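Local coordinates for capsular polysaccharide biosynthesis protein (Burkholderia pseudomallei, PDB 4BQN) that binds coenzyme A and is probably an acetyltransferase of capsular polysaccharide biosynthesis, at residues R194-R208 against F227-L241. The protein carries 1 engineered substitution. Numbering follows the deposited sequence.
With COA (coenzyme A), chain C.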
loop_
_atom_site.group_PDB
_atom_site.type_symbol
_atom_site.label_atom_id
_atom_site.label_comp_id
_atom_site.label_asym_id
_atom_site.label_seq_id
_atom_site.Cartn_x
_atom_site.Cartn_y
_atom_site.Cartn_z
ATOM N N ARG A 194 -2.653 -5.551 13.204
ATOM C CA ARG A 194 -2.885 -4.506 12.209
ATOM C C ARG A 194 -1.685 -4.448 11.275
ATOM O O ARG A 194 -0.608 -4.035 11.674
ATOM C CB ARG A 194 -3.092 -3.156 12.893
ATOM C CG ARG A 194 -3.520 -2.054 11.943
ATOM C CD ARG A 194 -3.478 -0.683 12.596
ATOM N NE ARG A 194 -4.279 -0.564 13.825
ATOM C CZ ARG A 194 -5.546 -0.145 13.874
ATOM N NH1 ARG A 194 -6.205 0.133 12.763
ATOM N NH2 ARG A 194 -6.166 -0.015 15.040
ATOM N N LEU A 195 -1.884 -4.867 10.028
ATOM C CA LEU A 195 -0.777 -5.004 9.083
ATOM C C LEU A 195 -0.646 -3.837 8.100
ATOM O O LEU A 195 0.392 -3.684 7.457
ATOM C CB LEU A 195 -0.906 -6.314 8.303
ATOM C CG LEU A 195 -0.808 -7.606 9.135
ATOM C CD1 LEU A 195 -0.932 -8.816 8.218
ATOM C CD2 LEU A 195 0.481 -7.647 9.956
ATOM N N PHE A 196 -1.694 -3.026 7.997
ATOM C CA PHE A 196 -1.728 -1.864 7.093
ATOM C C PHE A 196 -2.370 -0.696 7.811
ATOM O O PHE A 196 -3.420 -0.875 8.437
ATOM C CB PHE A 196 -2.527 -2.141 5.817
ATOM C CG PHE A 196 -1.844 -3.081 4.857
ATOM C CD1 PHE A 196 -1.880 -4.462 5.038
ATOM C CD2 PHE A 196 -1.175 -2.578 3.745
ATOM C CE1 PHE A 196 -1.262 -5.321 4.134
ATOM C CE2 PHE A 196 -0.561 -3.440 2.828
ATOM C CZ PHE A 196 -0.594 -4.807 3.037
ATOM N N TYR A 197 -1.770 0.494 7.674
ATOM C CA TYR A 197 -2.386 1.755 8.107
ATOM C C TYR A 197 -3.302 2.353 7.017
ATOM O O TYR A 197 -4.286 3.049 7.320
ATOM C CB TYR A 197 -1.293 2.770 8.413
ATOM C CG TYR A 197 -0.513 2.499 9.668
ATOM C CD1 TYR A 197 -1.154 2.310 10.894
ATOM C CD2 TYR A 197 0.887 2.480 9.638
ATOM C CE1 TYR A 197 -0.430 2.084 12.056
ATOM C CE2 TYR A 197 1.627 2.264 10.805
ATOM C CZ TYR A 197 0.965 2.069 12.015
ATOM O OH TYR A 197 1.659 1.853 13.186
ATOM N N THR A 198 -2.937 2.130 5.755
ATOM C CA THR A 198 -3.773 2.440 4.598
ATOM C C THR A 198 -3.571 1.281 3.642
ATOM O O THR A 198 -2.661 0.440 3.860
ATOM C CB THR A 198 -3.348 3.711 3.857
ATOM O OG1 THR A 198 -2.147 3.410 3.134
ATOM C CG2 THR A 198 -3.079 4.876 4.828
ATOM N N MET A 199 -4.386 1.202 2.590
ATOM C CA MET A 199 -4.308 0.087 1.652
ATOM C C MET A 199 -2.900 -0.192 1.150
ATOM O O MET A 199 -2.584 -1.320 0.786
ATOM C CB MET A 199 -5.237 0.322 0.466
ATOM C CG MET A 199 -4.917 1.540 -0.379
ATOM S SD MET A 199 -6.275 1.806 -1.534
ATOM C CE MET A 199 -5.553 3.026 -2.621
ATOM N N ASN A 200 -2.062 0.847 1.072
ATOM C CA ASN A 200 -0.709 0.646 0.522
ATOM C C ASN A 200 0.409 1.135 1.447
ATOM O O ASN A 200 1.558 1.302 1.023
ATOM C CB ASN A 200 -0.617 1.229 -0.899
ATOM C CG ASN A 200 -1.028 2.686 -0.937
ATOM O OD1 ASN A 200 -0.884 3.380 0.063
ATOM N ND2 ASN A 200 -1.578 3.137 -2.062
ATOM N N HIS A 201 0.083 1.293 2.729
ATOM C CA HIS A 201 1.088 1.614 3.741
ATOM C C HIS A 201 1.134 0.548 4.832
ATOM O O HIS A 201 0.416 0.634 5.828
ATOM C CB HIS A 201 0.823 2.977 4.391
ATOM C CG HIS A 201 1.121 4.151 3.508
ATOM N ND1 HIS A 201 0.905 5.443 3.931
ATOM C CD2 HIS A 201 1.589 4.244 2.237
ATOM C CE1 HIS A 201 1.255 6.284 2.974
ATOM N NE2 HIS A 201 1.681 5.585 1.938
ATOM N N PRO A 202 1.980 -0.473 4.644
ATOM C CA PRO A 202 2.225 -1.480 5.689
ATOM C C PRO A 202 2.646 -0.863 7.013
ATOM O O PRO A 202 3.377 0.138 7.037
ATOM C CB PRO A 202 3.375 -2.309 5.098
ATOM C CG PRO A 202 3.153 -2.199 3.623
ATOM C CD PRO A 202 2.669 -0.798 3.383
ATOM N N THR A 203 2.200 -1.473 8.100
ATOM C CA THR A 203 2.675 -1.125 9.427
ATOM C C THR A 203 4.058 -1.748 9.651
ATOM O O THR A 203 4.523 -2.595 8.881
ATOM C CB THR A 203 1.745 -1.668 10.519
ATOM O OG1 THR A 203 1.753 -3.101 10.455
ATOM C CG2 THR A 203 0.299 -1.147 10.347
ATOM N N ALA A 204 4.702 -1.354 10.744
ATOM C CA ALA A 204 5.996 -1.914 11.130
ATOM C C ALA A 204 6.060 -3.432 11.076
ATOM O O ALA A 204 7.043 -3.996 10.587
ATOM C CB ALA A 204 6.375 -1.453 12.525
ATOM N N ALA A 205 5.039 -4.092 11.618
ATOM C CA ALA A 205 5.059 -5.559 11.688
ATOM C C ALA A 205 5.164 -6.151 10.283
ATOM O O ALA A 205 5.918 -7.102 10.041
ATOM C CB ALA A 205 3.807 -6.065 12.386
ATOM N N LEU A 206 4.407 -5.600 9.342
ATOM C CA LEU A 206 4.459 -6.095 7.970
ATOM C C LEU A 206 5.776 -5.724 7.262
ATOM O O LEU A 206 6.325 -6.543 6.515
ATOM C CB LEU A 206 3.235 -5.667 7.161
ATOM C CG LEU A 206 3.148 -6.300 5.762
ATOM C CD1 LEU A 206 3.178 -7.824 5.834
ATOM C CD2 LEU A 206 1.908 -5.804 5.048
ATOM N N MET A 207 6.289 -4.513 7.504
ATOM C CA MET A 207 7.583 -4.144 6.951
ATOM C C MET A 207 8.690 -5.062 7.461
ATOM O O MET A 207 9.581 -5.428 6.689
ATOM C CB MET A 207 7.914 -2.678 7.271
ATOM C CG MET A 207 7.058 -1.663 6.507
ATOM S SD MET A 207 7.003 -1.864 4.714
ATOM C CE MET A 207 8.753 -1.827 4.314
ATOM N N ARG A 208 8.661 -5.413 8.749
ATOM C CA ARG A 208 9.643 -6.367 9.274
ATOM C C ARG A 208 9.511 -7.703 8.558
ATOM O O ARG A 208 10.513 -8.335 8.212
ATOM C CB ARG A 208 9.493 -6.563 10.770
ATOM C CG ARG A 208 9.914 -5.348 11.581
ATOM C CD ARG A 208 10.027 -5.702 13.052
ATOM N NE ARG A 208 8.771 -6.139 13.654
ATOM C CZ ARG A 208 7.899 -5.338 14.271
ATOM N NH1 ARG A 208 8.097 -4.018 14.320
ATOM N NH2 ARG A 208 6.800 -5.852 14.814
ATOM N N PHE A 227 15.411 -6.689 13.623
ATOM C CA PHE A 227 15.201 -5.311 13.195
ATOM C C PHE A 227 15.002 -4.379 14.374
ATOM O O PHE A 227 14.694 -4.815 15.487
ATOM C CB PHE A 227 13.990 -5.219 12.247
ATOM C CG PHE A 227 14.116 -6.078 11.021
ATOM C CD1 PHE A 227 15.058 -5.788 10.036
ATOM C CD2 PHE A 227 13.320 -7.208 10.870
ATOM C CE1 PHE A 227 15.198 -6.600 8.914
ATOM C CE2 PHE A 227 13.433 -8.014 9.736
ATOM C CZ PHE A 227 14.376 -7.713 8.759
ATOM N N ASP A 228 15.140 -3.082 14.102
ATOM C CA ASP A 228 14.806 -2.051 15.074
ATOM C C ASP A 228 13.285 -2.043 15.215
ATOM O O ASP A 228 12.579 -1.670 14.286
ATOM C CB ASP A 228 15.307 -0.685 14.577
ATOM C CG ASP A 228 14.983 0.463 15.524
ATOM O OD1 ASP A 228 14.200 0.294 16.486
ATOM O OD2 ASP A 228 15.521 1.566 15.286
ATOM N N GLN A 229 12.788 -2.474 16.374
ATOM C CA GLN A 229 11.348 -2.575 16.640
ATOM C C GLN A 229 10.643 -1.222 16.710
ATOM O O GLN A 229 9.414 -1.165 16.701
ATOM C CB GLN A 229 11.087 -3.344 17.946
ATOM C CG GLN A 229 11.687 -4.740 17.980
ATOM C CD GLN A 229 11.093 -5.646 16.920
ATOM O OE1 GLN A 229 9.876 -5.870 16.882
ATOM N NE2 GLN A 229 11.949 -6.180 16.053
ATOM N N ASN A 230 11.408 -0.139 16.802
ATOM C CA ASN A 230 10.813 1.198 16.860
ATOM C C ASN A 230 10.538 1.823 15.500
ATOM O O ASN A 230 9.834 2.826 15.406
ATOM C CB ASN A 230 11.679 2.140 17.699
ATOM C CG ASN A 230 11.834 1.674 19.131
ATOM O OD1 ASN A 230 10.854 1.336 19.799
ATOM N ND2 ASN A 230 13.073 1.654 19.613
ATOM N N LEU A 231 11.086 1.229 14.440
ATOM C CA LEU A 231 10.901 1.783 13.107
ATOM C C LEU A 231 9.491 1.500 12.603
ATOM O O LEU A 231 9.030 0.369 12.652
ATOM C CB LEU A 231 11.917 1.174 12.143
ATOM C CG LEU A 231 13.373 1.615 12.205
ATOM C CD1 LEU A 231 14.092 0.952 11.043
ATOM C CD2 LEU A 231 13.508 3.128 12.135
ATOM N N ASP A 232 8.815 2.531 12.114
ATOM C CA ASP A 232 7.456 2.386 11.579
ATOM C C ASP A 232 7.359 3.406 10.442
ATOM O O ASP A 232 6.738 4.478 10.592
ATOM C CB ASP A 232 6.440 2.644 12.695
ATOM C CG ASP A 232 5.049 2.139 12.376
ATOM O OD1 ASP A 232 4.830 1.497 11.331
ATOM O OD2 ASP A 232 4.152 2.393 13.200
ATOM N N PRO A 233 8.015 3.095 9.303
ATOM C CA PRO A 233 8.308 4.166 8.340
ATOM C C PRO A 233 7.118 4.725 7.572
ATOM O O PRO A 233 7.217 5.833 7.060
ATOM C CB PRO A 233 9.298 3.521 7.353
ATOM C CG PRO A 233 9.772 2.280 7.993
ATOM C CD PRO A 233 8.728 1.843 8.978
ATOM N N LEU A 234 6.011 3.987 7.511
ATOM C CA LEU A 234 4.852 4.413 6.723
ATOM C C LEU A 234 3.651 4.721 7.614
ATOM O O LEU A 234 2.524 4.343 7.304
ATOM C CB LEU A 234 4.516 3.359 5.666
ATOM C CG LEU A 234 5.643 3.134 4.657
ATOM C CD1 LEU A 234 5.284 1.978 3.752
ATOM C CD2 LEU A 234 5.918 4.370 3.818
ATOM N N ASP A 235 3.904 5.426 8.712
ATOM C CA ASP A 235 2.871 5.699 9.711
ATOM C C ASP A 235 2.237 7.091 9.607
ATOM O O ASP A 235 1.495 7.494 10.506
ATOM C CB ASP A 235 3.434 5.499 11.126
ATOM C CG ASP A 235 4.438 6.564 11.513
ATOM O OD1 ASP A 235 5.094 7.144 10.626
ATOM O OD2 ASP A 235 4.587 6.815 12.726
ATOM N N VAL A 236 2.508 7.812 8.518
ATOM C CA VAL A 236 1.995 9.175 8.341
ATOM C C VAL A 236 0.465 9.267 8.491
ATOM O O VAL A 236 -0.053 10.172 9.176
ATOM C CB VAL A 236 2.448 9.789 6.977
ATOM C CG1 VAL A 236 2.100 8.916 5.772
ATOM C CG2 VAL A 236 1.874 11.191 6.785
ATOM N N THR A 237 -0.242 8.322 7.881
ATOM C CA THR A 237 -1.690 8.367 7.785
ATOM C C THR A 237 -2.282 7.044 8.240
ATOM O O THR A 237 -1.809 5.966 7.860
ATOM C CB THR A 237 -2.104 8.747 6.357
ATOM O OG1 THR A 237 -1.752 10.123 6.158
ATOM C CG2 THR A 237 -3.589 8.553 6.097
ATOM N N LYS A 238 -3.312 7.120 9.076
ATOM C CA LYS A 238 -3.883 5.919 9.679
ATOM C C LYS A 238 -5.385 5.952 9.491
ATOM O O LYS A 238 -6.079 6.759 10.123
ATOM C CB LYS A 238 -3.496 5.816 11.162
ATOM C CG LYS A 238 -1.985 5.792 11.408
ATOM C CD LYS A 238 -1.589 5.707 12.875
ATOM C CE LYS A 238 -0.070 5.661 13.009
ATOM N NZ LYS A 238 0.406 5.703 14.421
ATOM N N MET A 239 -5.870 5.121 8.574
ATOM C CA MET A 239 -7.301 5.034 8.311
ATOM C C MET A 239 -8.008 4.334 9.462
ATOM O O MET A 239 -7.457 3.410 10.065
ATOM C CB MET A 239 -7.579 4.320 6.995
ATOM C CG MET A 239 -7.142 5.096 5.754
ATOM S SD MET A 239 -8.147 6.571 5.492
ATOM C CE MET A 239 -6.941 7.873 5.611
ATOM N N SER A 240 -9.218 4.791 9.768
ATOM C CA SER A 240 -10.015 4.211 10.837
ATOM C C SER A 240 -11.000 3.176 10.290
ATOM O O SER A 240 -11.630 3.398 9.265
ATOM C CB SER A 240 -10.770 5.326 11.536
ATOM O OG SER A 240 -11.560 4.799 12.571
ATOM N N LEU A 241 -11.134 2.045 10.979
ATOM C CA LEU A 241 -12.097 1.027 10.573
ATOM C C LEU A 241 -13.526 1.432 10.930
ATOM O O LEU A 241 -13.765 2.012 11.996
ATOM C CB LEU A 241 -11.752 -0.329 11.195
ATOM C CG LEU A 241 -10.547 -1.077 10.611
ATOM C CD1 LEU A 241 -9.197 -0.488 11.032
ATOM C CD2 LEU A 241 -10.619 -2.547 10.975
HETATM N N1A COA C . -5.413 -4.680 -5.250
HETATM C C2A COA C . -6.100 -3.673 -5.847
HETATM N N3A COA C . -5.491 -2.658 -6.481
HETATM C C4A COA C . -4.141 -2.643 -6.570
HETATM C C5A COA C . -3.344 -3.700 -5.960
HETATM C C6A COA C . -4.068 -4.760 -5.271
HETATM N N6A COA C . -3.390 -5.764 -4.677
HETATM N N7A COA C . -2.037 -3.435 -6.191
HETATM C C8A COA C . -2.002 -2.287 -6.914
HETATM N N9A COA C . -3.252 -1.811 -7.111
HETATM C C1B COA C . -3.665 -0.630 -7.880
HETATM C C2B COA C . -2.714 0.552 -7.829
HETATM O O2B COA C . -2.997 1.371 -6.693
HETATM C C3B COA C . -3.051 1.216 -9.155
HETATM O O3B COA C . -4.303 1.904 -8.972
HETATM P P3B COA C . -4.870 2.961 -10.043
HETATM O O7A COA C . -6.080 3.537 -9.350
HETATM O O8A COA C . -3.753 3.955 -10.217
HETATM O O9A COA C . -5.187 2.174 -11.293
HETATM C C4B COA C . -3.285 0.028 -10.087
HETATM O O4B COA C . -3.648 -1.066 -9.242
HETATM C C5B COA C . -2.073 -0.351 -10.938
HETATM O O5B COA C . -0.989 -0.586 -10.047
HETATM P P1A COA C . -0.032 -1.844 -10.193
HETATM O O1A COA C . 0.868 -1.822 -8.992
HETATM O O2A COA C . -0.823 -3.093 -10.443
HETATM O O3A COA C . 0.823 -1.610 -11.523
HETATM P P2A COA C . 1.821 -0.463 -12.057
HETATM O O4A COA C . 1.162 0.179 -13.253
HETATM O O5A COA C . 3.140 -1.152 -12.269
HETATM O O6A COA C . 1.937 0.630 -10.905
HETATM C CBP COA C . 2.489 1.743 -8.854
HETATM C CCP COA C . 2.826 0.570 -9.772
HETATM C CDP COA C . 3.394 1.730 -7.628
HETATM C CEP COA C . 2.785 3.028 -9.608
HETATM C CAP COA C . 0.992 1.626 -8.465
HETATM O OAP COA C . 0.802 0.513 -7.590
HETATM C C9P COA C . 0.324 2.841 -7.838
HETATM O O9P COA C . -0.127 3.732 -8.545
HETATM N N8P COA C . 0.190 2.875 -6.507
HETATM C C7P COA C . -0.494 3.965 -5.824
HETATM C C6P COA C . 0.292 5.260 -5.732
HETATM C C5P COA C . 1.550 4.994 -4.950
HETATM O O5P COA C . 2.582 4.654 -5.508
HETATM N N4P COA C . 1.445 5.155 -3.644
HETATM C C3P COA C . 2.559 4.932 -2.766
HETATM C C2P COA C . 2.191 3.892 -1.734
HETATM S S1P COA C . 3.675 3.221 -1.096
HETATM O O HOH W 1 -4.813 2.705 10.724
HETATM O O HOH W 2 0.337 2.982 15.410
HETATM O O HOH W 3 0.430 5.845 6.519
HETATM O O HOH W 4 5.410 1.360 8.566
HETATM O O HOH W 5 9.982 -2.172 13.258
HETATM O O HOH W 6 7.058 -2.217 16.301
#
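Y197 lies against D232 and K238, where the irregular 227-241 loop runs past the start of helix 204-217. T198 to H201 form a type I beta turn. It carries N200, a coenzyme A-binding residue, with N200 CG 3.5 Å from coenzyme A C2P. Y197 CB sits 3.3 Å from T237 O. CG stands anti to the carbonyl carbon (chi1 -72°), which lays the ring alongside K238. CD1 meets K238 CG, and CE1 meets K238 CE. K238 CE makes a CH-pi contact over one face, 4.0 Å from the centroid of the Y197 ring. T203 CG2 covers the opposite face. CD2 comes near L234 O and CE2 near D235 CB, both oblique to the ring. Y197 OH donates to the syn lone pair of D232 OD2 at 2.6 Å. D232 OD1 takes a weak bond from A204 N, so the carboxylate links the hydroxyl only weakly to the helix start. Water 4 bridges D232 OD1 and P202 O. Backbone M239 N bonds Y197 O at 2.9 Å. H201 crosses L234 at about a right angle, and coenzyme A C2P lies at its ring edge. C14, which coenzyme A binds covalently in a structure of this protein, lies near H201. Farther along helix 204-217, Q229 OE1 sits over the R208 guanidinium face, 3.3 Å from R208 CZ.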